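Local atomic coordinates of S-adenosylmethionine dependent methyltransferase (Mesorhizobium loti, PDB entry 3BKW), a protein that probably transfers methyl groups from S-adenosylmethionine to an acceptor substrate. Residues 125-130 against 195-200; 199-204 against 237-242; 70-75 against 99-104; 29-34 against 113-118. All coordinates share one frame; numbering follows the deposited sequence.

Interaction 1: 125-130 against 195-200. With EDO (1,2-ethanediol), chain G; EDO (1,2-ethanediol), chain E; EDO (1,2-ethanediol), chain C.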
loop_
_atom_site.group_PDB
_atom_site.type_symbol
_atom_site.label_atom_id
_atom_site.label_comp_id
_atom_site.label_asym_id
_atom_site.label_seq_id
_atom_site.Cartn_x
_atom_site.Cartn_y
_atom_site.Cartn_z
ATOM N N ARG A 125 18.820 1.887 0.998
ATOM C CA ARG A 125 20.049 1.931 1.807
ATOM C C ARG A 125 19.714 2.372 3.229
ATOM O O ARG A 125 20.148 1.757 4.206
ATOM C CB ARG A 125 21.097 2.847 1.171
ATOM C CG ARG A 125 22.397 2.984 1.943
ATOM C CD ARG A 125 23.389 3.812 1.157
ATOM N NE ARG A 125 24.731 3.852 1.751
ATOM C CZ ARG A 125 25.136 4.646 2.748
ATOM N NH1 ARG A 125 24.303 5.495 3.360
ATOM N NH2 ARG A 125 26.404 4.571 3.164
ATOM N N LEU A 126 18.931 3.441 3.336
ATOM C CA LEU A 126 18.479 3.936 4.649
ATOM C C LEU A 126 17.686 2.854 5.408
ATOM O O LEU A 126 17.923 2.650 6.595
ATOM C CB LEU A 126 17.705 5.258 4.511
ATOM C CG LEU A 126 17.191 5.901 5.801
ATOM C CD1 LEU A 126 17.143 7.448 5.696
ATOM C CD2 LEU A 126 15.822 5.339 6.217
ATOM N N PHE A 127 16.771 2.165 4.729
ATOM C CA PHE A 127 16.009 1.083 5.359
ATOM C C PHE A 127 16.922 -0.016 5.911
ATOM O O PHE A 127 16.711 -0.507 7.019
ATOM C CB PHE A 127 15.021 0.427 4.372
ATOM C CG PHE A 127 13.869 1.293 3.910
ATOM C CD1 PHE A 127 13.437 2.418 4.614
ATOM C CD2 PHE A 127 13.123 0.891 2.802
ATOM C CE1 PHE A 127 12.335 3.158 4.186
ATOM C CE2 PHE A 127 12.023 1.622 2.360
ATOM C CZ PHE A 127 11.615 2.743 3.058
ATOM N N ARG A 128 17.934 -0.411 5.141
ATOM C CA ARG A 128 18.886 -1.435 5.610
ATOM C C ARG A 128 19.658 -0.968 6.839
ATOM O O ARG A 128 19.892 -1.752 7.762
ATOM C CB ARG A 128 19.835 -1.877 4.508
ATOM C CG ARG A 128 19.104 -2.551 3.358
ATOM C CD ARG A 128 20.069 -3.042 2.300
ATOM N NE ARG A 128 20.888 -2.018 1.609
ATOM C CZ ARG A 128 20.609 -1.435 0.437
ATOM N NH1 ARG A 128 19.494 -1.699 -0.221
ATOM N NH2 ARG A 128 21.471 -0.554 -0.085
ATOM N N THR A 129 20.011 0.312 6.857
ATOM C CA THR A 129 20.714 0.922 7.988
ATOM C C THR A 129 19.835 0.929 9.231
ATOM O O THR A 129 20.291 0.554 10.326
ATOM C CB THR A 129 21.202 2.329 7.609
ATOM O OG1 THR A 129 22.188 2.187 6.579
ATOM C CG2 THR A 129 21.836 3.059 8.781
ATOM N N VAL A 130 18.577 1.325 9.061
ATOM C CA VAL A 130 17.618 1.311 10.170
ATOM C C VAL A 130 17.392 -0.124 10.654
ATOM O O VAL A 130 17.384 -0.370 11.863
ATOM C CB VAL A 130 16.312 2.054 9.803
ATOM C CG1 VAL A 130 15.229 1.868 10.903
ATOM C CG2 VAL A 130 16.586 3.545 9.578
ATOM N N GLY A 195 3.760 0.570 -3.469
ATOM C CA GLY A 195 4.365 -0.761 -3.652
ATOM C C GLY A 195 5.879 -0.738 -3.597
ATOM O O GLY A 195 6.482 -1.573 -2.939
ATOM N N THR A 196 6.488 0.233 -4.267
ATOM C CA THR A 196 7.953 0.357 -4.252
ATOM C C THR A 196 8.471 0.540 -2.823
ATOM O O THR A 196 9.415 -0.107 -2.411
ATOM C CB THR A 196 8.405 1.506 -5.145
ATOM O OG1 THR A 196 8.109 1.173 -6.513
ATOM C CG2 THR A 196 9.917 1.786 -4.986
ATOM N N THR A 197 7.849 1.435 -2.067
ATOM C CA THR A 197 8.244 1.677 -0.678
ATOM C C THR A 197 8.116 0.429 0.176
ATOM O O THR A 197 9.022 0.082 0.924
ATOM C CB THR A 197 7.392 2.819 -0.084
ATOM O OG1 THR A 197 7.675 4.007 -0.820
ATOM C CG2 THR A 197 7.621 3.047 1.428
ATOM N N LEU A 198 6.968 -0.237 0.072
ATOM C CA LEU A 198 6.726 -1.437 0.872
ATOM C C LEU A 198 7.629 -2.597 0.478
ATOM O O LEU A 198 8.173 -3.298 1.344
ATOM C CB LEU A 198 5.262 -1.852 0.811
ATOM C CG LEU A 198 4.255 -0.811 1.331
ATOM C CD1 LEU A 198 2.830 -1.355 1.163
ATOM C CD2 LEU A 198 4.518 -0.374 2.752
ATOM N N ASN A 199 7.812 -2.795 -0.825
ATOM C CA ASN A 199 8.704 -3.860 -1.307
ATOM C C ASN A 199 10.149 -3.645 -0.851
ATOM O O ASN A 199 10.831 -4.590 -0.485
ATOM C CB ASN A 199 8.649 -3.950 -2.821
ATOM C CG ASN A 199 7.318 -4.455 -3.339
ATOM O OD1 ASN A 199 6.527 -5.054 -2.599
ATOM N ND2 ASN A 199 7.086 -4.257 -4.634
ATOM N N ALA A 200 10.580 -2.383 -0.828
ATOM C CA ALA A 200 11.919 -2.020 -0.347
ATOM C C ALA A 200 12.082 -2.324 1.147
ATOM O O ALA A 200 13.121 -2.844 1.567
ATOM C CB ALA A 200 12.215 -0.570 -0.647
HETATM C C1 EDO G . 10.996 -7.954 -2.345
HETATM O O1 EDO G . 10.702 -7.215 -1.158
HETATM C C2 EDO G . 9.858 -7.786 -3.342
HETATM O O2 EDO G . 8.633 -8.090 -2.688
HETATM C C1 EDO E . 19.824 0.404 -3.792
HETATM O O1 EDO E . 19.794 0.611 -2.378
HETATM C C2 EDO E . 20.241 -1.031 -4.098
HETATM O O2 EDO E . 19.394 -2.002 -3.452
HETATM C C1 EDO C . 9.021 6.957 0.250
HETATM O O1 EDO C . 9.613 5.807 -0.392
HETATM C C2 EDO C . 8.451 7.954 -0.771
HETATM O O2 EDO C . 9.467 8.763 -1.362
#
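F127 is the residue of helix 123-133 that reaches helix 194-203, where A200 and T197 receive its ring. Its CB lies against S204 OG, just beyond the contact's second segment. With CG beside the backbone N and anti to the carbonyl carbon (chi1 -67°), the ring leans toward A200. F127 CD2 packs on the A200 backbone, 3.8 Å from A200 C. Further out, F127 CE2 touches two groups: A200 CB, 3.7 Å away and in the ring plane, so the methyl meets an edge, and T197 O, also 3.7 Å away but approached obliquely. At the tip, F127 CZ comes to 4.3 Å from T197 CG2. CE1, across the ring from CD2, packs on L117. Cut back to an alanine, F127 would probably leave a gap beside the A200 methyl and lose the contact with T197. Both helices lie over the Rossmann-like sheet of the methyltransferase domain, with F127 and T197 touching F140 and F142 of strand 138-145. Outside this apolar patch the polar groups find other partners: R128 grips an ethanediol, probably from the crystallisation liquor, whose O1 lies at the guanidinium edge, 3.1 Å from R128 NH2. T197 OG1 and O1 of another ethanediol share a 2.7 Å hydrogen bond. No hydrogen bond crosses between the segments, consistent with a contact held by apolar packing.

Interaction 2: 199-204 against 237-242. With EDO (1,2-ethanediol), chain G.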
loop_
_atom_site.group_PDB
_atom_site.type_symbol
_atom_site.label_atom_id
_atom_site.label_comp_id
_atom_site.label_asym_id
_atom_site.label_seq_id
_atom_site.Cartn_x
_atom_site.Cartn_y
_atom_site.Cartn_z
ATOM N N ASN A 199 7.812 -2.795 -0.825
ATOM C CA ASN A 199 8.704 -3.860 -1.307
ATOM C C ASN A 199 10.149 -3.645 -0.851
ATOM O O ASN A 199 10.831 -4.590 -0.485
ATOM C CB ASN A 199 8.649 -3.950 -2.821
ATOM C CG ASN A 199 7.318 -4.455 -3.339
ATOM O OD1 ASN A 199 6.527 -5.054 -2.599
ATOM N ND2 ASN A 199 7.086 -4.257 -4.634
ATOM N N ALA A 200 10.580 -2.383 -0.828
ATOM C CA ALA A 200 11.919 -2.020 -0.347
ATOM C C ALA A 200 12.082 -2.324 1.147
ATOM O O ALA A 200 13.121 -2.844 1.567
ATOM C CB ALA A 200 12.215 -0.570 -0.647
ATOM N N LEU A 201 11.048 -2.045 1.943
ATOM C CA LEU A 201 11.059 -2.435 3.357
ATOM C C LEU A 201 11.178 -3.941 3.526
ATOM O O LEU A 201 11.984 -4.418 4.308
ATOM C CB LEU A 201 9.800 -1.946 4.069
ATOM C CG LEU A 201 9.715 -0.447 4.379
ATOM C CD1 LEU A 201 8.284 -0.047 4.780
ATOM C CD2 LEU A 201 10.693 -0.108 5.488
ATOM N N ILE A 202 10.378 -4.675 2.760
ATOM C CA ILE A 202 10.357 -6.149 2.839
ATOM C C ILE A 202 11.722 -6.736 2.438
ATOM O O ILE A 202 12.287 -7.556 3.170
ATOM C CB ILE A 202 9.193 -6.723 1.972
ATOM C CG1 ILE A 202 7.835 -6.349 2.571
ATOM C CG2 ILE A 202 9.265 -8.272 1.861
ATOM C CD1 ILE A 202 6.679 -6.552 1.589
ATOM N N ARG A 203 12.271 -6.268 1.313
ATOM C CA ARG A 203 13.595 -6.718 0.829
ATOM C C ARG A 203 14.714 -6.391 1.845
ATOM O O ARG A 203 15.699 -7.130 1.957
ATOM C CB ARG A 203 13.897 -6.067 -0.529
ATOM C CG ARG A 203 15.062 -6.605 -1.311
ATOM C CD ARG A 203 15.195 -5.910 -2.682
ATOM N NE ARG A 203 13.957 -6.004 -3.480
ATOM C CZ ARG A 203 13.038 -5.044 -3.703
ATOM N NH1 ARG A 203 13.167 -3.779 -3.258
ATOM N NH2 ARG A 203 11.962 -5.355 -4.442
ATOM N N SER A 204 14.538 -5.289 2.570
ATOM C CA SER A 204 15.461 -4.840 3.619
ATOM C C SER A 204 15.363 -5.631 4.941
ATOM O O SER A 204 16.179 -5.410 5.837
ATOM C CB SER A 204 15.291 -3.328 3.862
ATOM O OG SER A 204 15.627 -2.590 2.692
ATOM N N LEU A 237 1.515 9.281 3.386
ATOM C CA LEU A 237 1.570 7.837 3.562
ATOM C C LEU A 237 2.230 7.597 4.922
ATOM O O LEU A 237 3.323 8.131 5.175
ATOM C CB LEU A 237 2.400 7.168 2.464
ATOM C CG LEU A 237 2.521 5.637 2.547
ATOM C CD1 LEU A 237 1.142 4.956 2.334
ATOM C CD2 LEU A 237 3.557 5.081 1.558
ATOM N N LEU A 238 1.573 6.808 5.761
ATOM C CA LEU A 238 2.062 6.451 7.095
ATOM C C LEU A 238 2.348 4.950 7.084
ATOM O O LEU A 238 1.478 4.151 6.693
ATOM C CB LEU A 238 1.036 6.803 8.158
ATOM C CG LEU A 238 0.383 8.183 8.067
ATOM C CD1 LEU A 238 -0.610 8.356 9.248
ATOM C CD2 LEU A 238 1.346 9.339 8.047
ATOM N N VAL A 239 3.547 4.550 7.498
ATOM C CA VAL A 239 3.907 3.127 7.527
ATOM C C VAL A 239 4.590 2.733 8.841
ATOM O O VAL A 239 5.402 3.503 9.368
ATOM C CB VAL A 239 4.902 2.751 6.375
ATOM C CG1 VAL A 239 5.222 1.247 6.385
ATOM C CG2 VAL A 239 4.381 3.158 5.000
ATOM N N SER A 240 4.208 1.563 9.365
ATOM C CA SER A 240 4.841 0.912 10.520
ATOM C C SER A 240 5.373 -0.433 10.035
ATOM O O SER A 240 4.629 -1.184 9.400
ATOM C CB SER A 240 3.833 0.657 11.632
ATOM O OG SER A 240 4.431 -0.088 12.688
ATOM N N ALA A 241 6.631 -0.725 10.330
ATOM C CA ALA A 241 7.278 -1.979 9.948
ATOM C C ALA A 241 8.015 -2.511 11.161
ATOM O O ALA A 241 8.457 -1.729 12.016
ATOM C CB ALA A 241 8.222 -1.762 8.808
ATOM N N ARG A 242 8.104 -3.830 11.249
ATOM C CA ARG A 242 8.762 -4.500 12.355
ATOM C C ARG A 242 9.933 -5.315 11.851
ATOM O O ARG A 242 9.876 -5.871 10.762
ATOM C CB ARG A 242 7.766 -5.431 13.029
ATOM C CG ARG A 242 8.257 -6.064 14.314
ATOM C CD ARG A 242 7.260 -7.061 14.895
ATOM N NE ARG A 242 6.939 -8.119 13.923
ATOM C CZ ARG A 242 5.846 -8.191 13.149
ATOM N NH1 ARG A 242 4.875 -7.276 13.210
ATOM N NH2 ARG A 242 5.718 -9.209 12.297
HETATM C C1 EDO G . 10.996 -7.954 -2.345
HETATM O O1 EDO G . 10.702 -7.215 -1.158
HETATM C C2 EDO G . 9.858 -7.786 -3.342
HETATM O O2 EDO G . 8.633 -8.090 -2.688
#
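L201 has the most surface buried here, and its CD1 carries the whole touch on V239 and A241. That methyl, L201 CD1, lies 3.7 Å from V239 CG1 and 4.4 Å from A241 CB. Because V239 and A241 are two residues apart on an extended strand, both point to the face on which the helix lies, and the leucine branch spans them. The L201 and V239 side chains run antiparallel, flank to flank, rather than meeting end on. V239 offers CG1 because that branch stands anti to its backbone N (chi1 -178°). The setting is the class I methyltransferase sheet, strand order 3-2-1-4-5-7-6: strand 236-242 is the antiparallel strand inserted between 138-145 and 207-213, and helix 194-203 leads into the last of these and covers its neighbour. L201 also touches I208 and F127, which extends the apolar patch to the edge strand and to helix 123-133. One residue before L201, A200 O takes both S204 N, at 3.0 Å, and S204 OG, at 2.8 Å. The two donors reach it from opposite faces of the carbonyl plane, the hydroxyl tilted 30° out of it.

Interaction 3: 70-75 against 99-104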
loop_
_atom_site.group_PDB
_atom_site.type_symbol
_atom_site.label_atom_id
_atom_site.label_comp_id
_atom_site.label_asym_id
_atom_site.label_seq_id
_atom_site.Cartn_x
_atom_site.Cartn_y
_atom_site.Cartn_z
ATOM N N LEU A 70 17.699 9.700 20.473
ATOM C CA LEU A 70 18.739 10.285 19.618
ATOM C C LEU A 70 17.986 10.996 18.492
ATOM O O LEU A 70 17.297 10.340 17.700
ATOM C CB LEU A 70 19.668 9.221 19.046
ATOM C CG LEU A 70 20.717 9.707 18.021
ATOM C CD1 LEU A 70 21.671 10.772 18.619
ATOM C CD2 LEU A 70 21.492 8.519 17.477
ATOM N N GLY A 71 18.098 12.316 18.448
ATOM C CA GLY A 71 17.479 13.135 17.408
ATOM C C GLY A 71 18.538 13.518 16.398
ATOM O O GLY A 71 19.556 14.098 16.769
ATOM N N LEU A 72 18.298 13.194 15.127
ATOM C CA LEU A 72 19.230 13.487 14.041
ATOM C C LEU A 72 18.634 14.445 13.015
ATOM O O LEU A 72 17.506 14.255 12.577
ATOM C CB LEU A 72 19.621 12.202 13.339
ATOM C CG LEU A 72 20.243 11.107 14.201
ATOM C CD1 LEU A 72 20.638 9.906 13.299
ATOM C CD2 LEU A 72 21.437 11.616 14.984
ATOM N N ASP A 73 19.425 15.443 12.609
ATOM C CA ASP A 73 19.008 16.413 11.594
ATOM C C ASP A 73 20.274 16.974 10.923
ATOM O O ASP A 73 21.354 16.917 11.492
ATOM C CB ASP A 73 18.162 17.527 12.236
ATOM C CG ASP A 73 17.273 18.241 11.237
ATOM O OD1 ASP A 73 16.092 17.835 11.098
ATOM O OD2 ASP A 73 17.764 19.178 10.568
ATOM N N LEU A 74 20.126 17.476 9.707
ATOM C CA LEU A 74 21.254 18.052 8.963
ATOM C C LEU A 74 21.613 19.453 9.458
ATOM O O LEU A 74 22.770 19.827 9.392
ATOM C CB LEU A 74 20.937 18.090 7.463
ATOM C CG LEU A 74 22.084 18.443 6.494
ATOM C CD1 LEU A 74 23.253 17.453 6.560
ATOM C CD2 LEU A 74 21.524 18.482 5.083
ATOM N N SER A 75 20.630 20.194 9.978
ATOM C CA SER A 75 20.813 21.589 10.416
ATOM C C SER A 75 21.348 21.739 11.838
ATOM O O SER A 75 20.622 21.481 12.803
ATOM C CB SER A 75 19.485 22.354 10.292
ATOM O OG SER A 75 19.629 23.677 10.762
ATOM N N ASP A 99 21.135 10.822 3.788
ATOM C CA ASP A 99 21.654 10.169 2.572
ATOM C C ASP A 99 22.934 9.380 2.818
ATOM O O ASP A 99 23.280 8.547 1.992
ATOM C CB ASP A 99 21.941 11.191 1.462
ATOM C CG ASP A 99 20.694 11.820 0.914
ATOM O OD1 ASP A 99 19.760 11.076 0.555
ATOM O OD2 ASP A 99 20.652 13.061 0.782
ATOM N N LYS A 100 23.642 9.663 3.913
ATOM C CA LYS A 100 24.894 8.984 4.283
ATOM C C LYS A 100 24.796 8.511 5.740
ATOM O O LYS A 100 25.758 8.586 6.500
ATOM C CB LYS A 100 26.066 9.965 4.133
ATOM C CG LYS A 100 26.197 10.634 2.768
ATOM C CD LYS A 100 27.358 11.614 2.770
ATOM N N LEU A 101 23.627 7.991 6.110
ATOM C CA LEU A 101 23.335 7.621 7.483
ATOM C C LEU A 101 24.085 6.389 7.977
ATOM O O LEU A 101 24.123 5.357 7.293
ATOM C CB LEU A 101 21.830 7.358 7.648
ATOM C CG LEU A 101 21.265 6.993 9.036
ATOM C CD1 LEU A 101 21.370 8.169 10.006
ATOM C CD2 LEU A 101 19.817 6.484 8.944
ATOM N N HIS A 102 24.663 6.536 9.171
ATOM C CA HIS A 102 25.314 5.450 9.873
ATOM C C HIS A 102 24.677 5.397 11.261
ATOM O O HIS A 102 24.440 6.434 11.878
ATOM C CB HIS A 102 26.828 5.656 9.910
ATOM C CG HIS A 102 27.467 5.589 8.554
ATOM N ND1 HIS A 102 27.660 6.703 7.765
ATOM C CD2 HIS A 102 27.926 4.536 7.835
ATOM C CE1 HIS A 102 28.223 6.343 6.625
ATOM N NE2 HIS A 102 28.396 5.034 6.643
ATOM N N LEU A 103 24.348 4.188 11.716
ATOM C CA LEU A 103 23.752 3.981 13.028
ATOM C C LEU A 103 24.423 2.779 13.673
ATOM O O LEU A 103 24.742 1.809 12.961
ATOM C CB LEU A 103 22.234 3.751 12.940
ATOM C CG LEU A 103 21.302 4.920 12.582
ATOM C CD1 LEU A 103 19.851 4.420 12.474
ATOM C CD2 LEU A 103 21.407 6.040 13.608
ATOM N N PRO A 104 24.639 2.826 15.008
ATOM C CA PRO A 104 25.201 1.678 15.689
ATOM C C PRO A 104 24.215 0.510 15.679
ATOM O O PRO A 104 23.003 0.714 15.783
ATOM C CB PRO A 104 25.441 2.192 17.115
ATOM C CG PRO A 104 24.495 3.273 17.282
ATOM C CD PRO A 104 24.384 3.930 15.959
#
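L72 meets L101 and L103 through methyl groups alone, so no flat group has a face or an edge in the touch itself; the flat group that matters nearby is the carboxylate of D73, the next residue along. D73 OD2 accepts from S75 N at 3.1 Å through the anti lone pair, with an N-H...O angle of 169°, which makes an Asx turn. OD1 is held by G53 N of the glycine-rich loop after strand 46-50. This is the Rossmann-like methyltransferase fold: strand 68-73 is the second of the sheet, and in class I enzymes its C-terminal end borders the S-adenosylmethionine pocket. S75 follows as the N-cap of helix 76-84, its OG capping M78 N. Against L72 runs the loop between strands 91-95 and 108-114, which also packs on helix 123-133: L101 lies on L126 and T129, and L103 O accepts from Q132 NE2. The L72 and L101 side chains lie nearly perpendicular to one another, L101 coming in with CG anti to its own backbone N (chi1 -178°). One methyl serves both partners: L72 CD1 lies 3.8 Å from L101 CD1 and 4.0 Å from L103 CD2.

Interaction 4: 29-34 against 113-118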
loop_
_atom_site.group_PDB
_atom_site.type_symbol
_atom_site.label_atom_id
_atom_site.label_comp_id
_atom_site.label_asym_id
_atom_site.label_seq_id
_atom_site.Cartn_x
_atom_site.Cartn_y
_atom_site.Cartn_z
ATOM N N ALA A 29 0.004 19.258 13.738
ATOM C CA ALA A 29 0.122 18.298 12.620
ATOM C C ALA A 29 -1.096 17.388 12.587
ATOM O O ALA A 29 -1.283 16.571 13.491
ATOM C CB ALA A 29 1.392 17.469 12.741
ATOM N N ALA A 30 -1.901 17.521 11.529
ATOM C CA ALA A 30 -3.129 16.740 11.341
ATOM C C ALA A 30 -2.897 15.249 11.381
ATOM O O ALA A 30 -3.737 14.511 11.899
ATOM C CB ALA A 30 -3.800 17.102 10.005
ATOM N N GLU A 31 -1.762 14.822 10.816
ATOM C CA GLU A 31 -1.390 13.410 10.765
ATOM C C GLU A 31 -0.710 12.843 12.019
ATOM O O GLU A 31 -0.481 11.630 12.072
ATOM C CB GLU A 31 -0.521 13.095 9.529
ATOM C CG GLU A 31 0.974 13.434 9.563
ATOM C CD GLU A 31 1.334 14.923 9.571
ATOM O OE1 GLU A 31 0.437 15.806 9.537
ATOM O OE2 GLU A 31 2.556 15.199 9.609
ATOM N N TRP A 32 -0.395 13.689 13.001
ATOM C CA TRP A 32 0.262 13.213 14.228
ATOM C C TRP A 32 -0.543 12.165 15.005
ATOM O O TRP A 32 0.017 11.127 15.331
ATOM C CB TRP A 32 0.757 14.358 15.121
ATOM C CG TRP A 32 1.092 13.941 16.520
ATOM C CD1 TRP A 32 0.447 14.318 17.635
ATOM C CD2 TRP A 32 2.125 13.033 16.929
ATOM N NE1 TRP A 32 1.009 13.729 18.724
ATOM C CE2 TRP A 32 2.034 12.920 18.329
ATOM C CE3 TRP A 32 3.100 12.287 16.250
ATOM C CZ2 TRP A 32 2.906 12.130 19.084
ATOM C CZ3 TRP A 32 3.978 11.468 17.002
ATOM C CH2 TRP A 32 3.860 11.395 18.408
ATOM N N PRO A 33 -1.827 12.430 15.323
ATOM C CA PRO A 33 -2.590 11.397 16.041
ATOM C C PRO A 33 -2.621 10.010 15.392
ATOM O O PRO A 33 -2.491 9.004 16.097
ATOM C CB PRO A 33 -3.984 12.006 16.129
ATOM C CG PRO A 33 -3.737 13.478 16.102
ATOM C CD PRO A 33 -2.622 13.657 15.145
ATOM N N ALA A 34 -2.764 9.967 14.069
ATOM C CA ALA A 34 -2.736 8.712 13.302
ATOM C C ALA A 34 -1.387 8.020 13.385
ATOM O O ALA A 34 -1.329 6.805 13.574
ATOM C CB ALA A 34 -3.073 8.977 11.854
ATOM N N SER A 113 10.381 8.695 11.970
ATOM C CA SER A 113 10.705 9.764 11.036
ATOM C C SER A 113 9.464 10.439 10.482
ATOM O O SER A 113 8.617 9.783 9.894
ATOM C CB SER A 113 11.538 9.226 9.888
ATOM O OG SER A 113 11.953 10.292 9.039
ATOM N N SER A 114 9.365 11.749 10.680
ATOM C CA SER A 114 8.270 12.544 10.147
ATOM C C SER A 114 8.707 13.358 8.931
ATOM O O SER A 114 9.540 14.266 9.046
ATOM C CB SER A 114 7.730 13.492 11.214
ATOM O OG SER A 114 6.793 14.403 10.651
ATOM N N LEU A 115 8.156 12.996 7.777
ATOM C CA LEU A 115 8.284 13.793 6.555
ATOM C C LEU A 115 9.708 14.145 6.153
ATOM O O LEU A 115 10.020 15.293 5.809
ATOM C CB LEU A 115 7.405 15.042 6.709
ATOM C CG LEU A 115 5.930 14.798 7.046
ATOM C CD1 LEU A 115 5.178 16.137 7.176
ATOM C CD2 LEU A 115 5.272 13.876 6.024
ATOM N N ALA A 116 10.568 13.139 6.212
ATOM C CA ALA A 116 11.984 13.263 5.839
ATOM C C ALA A 116 12.416 12.319 4.721
ATOM O O ALA A 116 13.241 12.684 3.906
ATOM C CB ALA A 116 12.880 13.014 7.068
ATOM N N LEU A 117 11.881 11.095 4.703
ATOM C CA LEU A 117 12.357 10.072 3.795
ATOM C C LEU A 117 12.045 10.300 2.338
ATOM O O LEU A 117 12.779 9.794 1.497
ATOM C CB LEU A 117 11.941 8.675 4.234
ATOM C CG LEU A 117 12.409 8.204 5.621
ATOM C CD1 LEU A 117 12.252 6.672 5.629
ATOM C CD2 LEU A 117 13.800 8.595 6.014
ATOM N N HIS A 118 11.041 11.132 2.036
ATOM C CA HIS A 118 10.779 11.511 0.642
ATOM C C HIS A 118 11.886 12.371 0.020
ATOM O O HIS A 118 11.875 12.580 -1.184
ATOM C CB HIS A 118 9.392 12.094 0.397
ATOM C CG HIS A 118 9.038 13.231 1.288
ATOM N ND1 HIS A 118 8.291 13.066 2.425
ATOM C CD2 HIS A 118 9.331 14.545 1.223
ATOM C CE1 HIS A 118 8.116 14.234 3.016
ATOM N NE2 HIS A 118 8.756 15.146 2.320
HETATM O O HOH W 1 4.336 13.330 10.241
#
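E31 and S114 are joined by a water molecule, and E31 also rests against L115. The water-mediated link comes first: the water donates to E31 OE2 at 2.7 Å and makes a second hydrogen bond of 2.7 Å with S114 OG. The angle OE2-water-OG is about 111°, close to tetrahedral, while E31 OE2 and S114 OG themselves stand 4.4 Å apart. The solvent molecule therefore fills a step too wide for a direct hydrogen bond.

The van der Waals part is small. L115 CD1 touches the same carboxylate oxygen, E31 OE2, at 3.7 Å, the two side chains coming from opposite directions. OE2 is thus met by an apolar methyl as well as by the water. CG of the glutamate sits between the backbone N and the carbonyl carbon (chi1 80°), and the chain then bends at chi2, which carries OE2 to both partners.

One backbone bond belongs to the type I turn from A29 to W32: W32 N to A29 O, 3.1 Å. The turn, which leads into helix 32-38, carries E31. On the other side L115 has positive phi (53°), where the chain leaves strand 108-114 for the short 3-10 segment at L117 and H118.

In the fold, the contact brings the start of the N-terminal helix region beside the C-terminal end of a central parallel strand. S114 touches S143 of strand 138-145, both E31 and L115 touch F236 of strand 236-242, and W32 sets its ring edge-to-face with W60 of helix 56-63.

From the N terminus, interaction 4 opens first, at 29-34, and closes at 113-118 across 78 residues, bringing the first helix to the end of strand 108-114. Interaction 3 lies wholly within that span, closing a 23-residue excursion between strand 68-73 and the loop before strand 108-114. Interaction 1 follows in series, linking helix 123-133 to helix 194-203 across 64 residues. Interaction 2 begins where it ends, sharing N199 and A200, and carries the same helix onto strand 236-242. No spans cross beyond that short overlap. L117 bridges interactions 1 and 4, L238 on A34 joins 2 to 4, and R125 and T129 bring helix 123-133 against interaction 3.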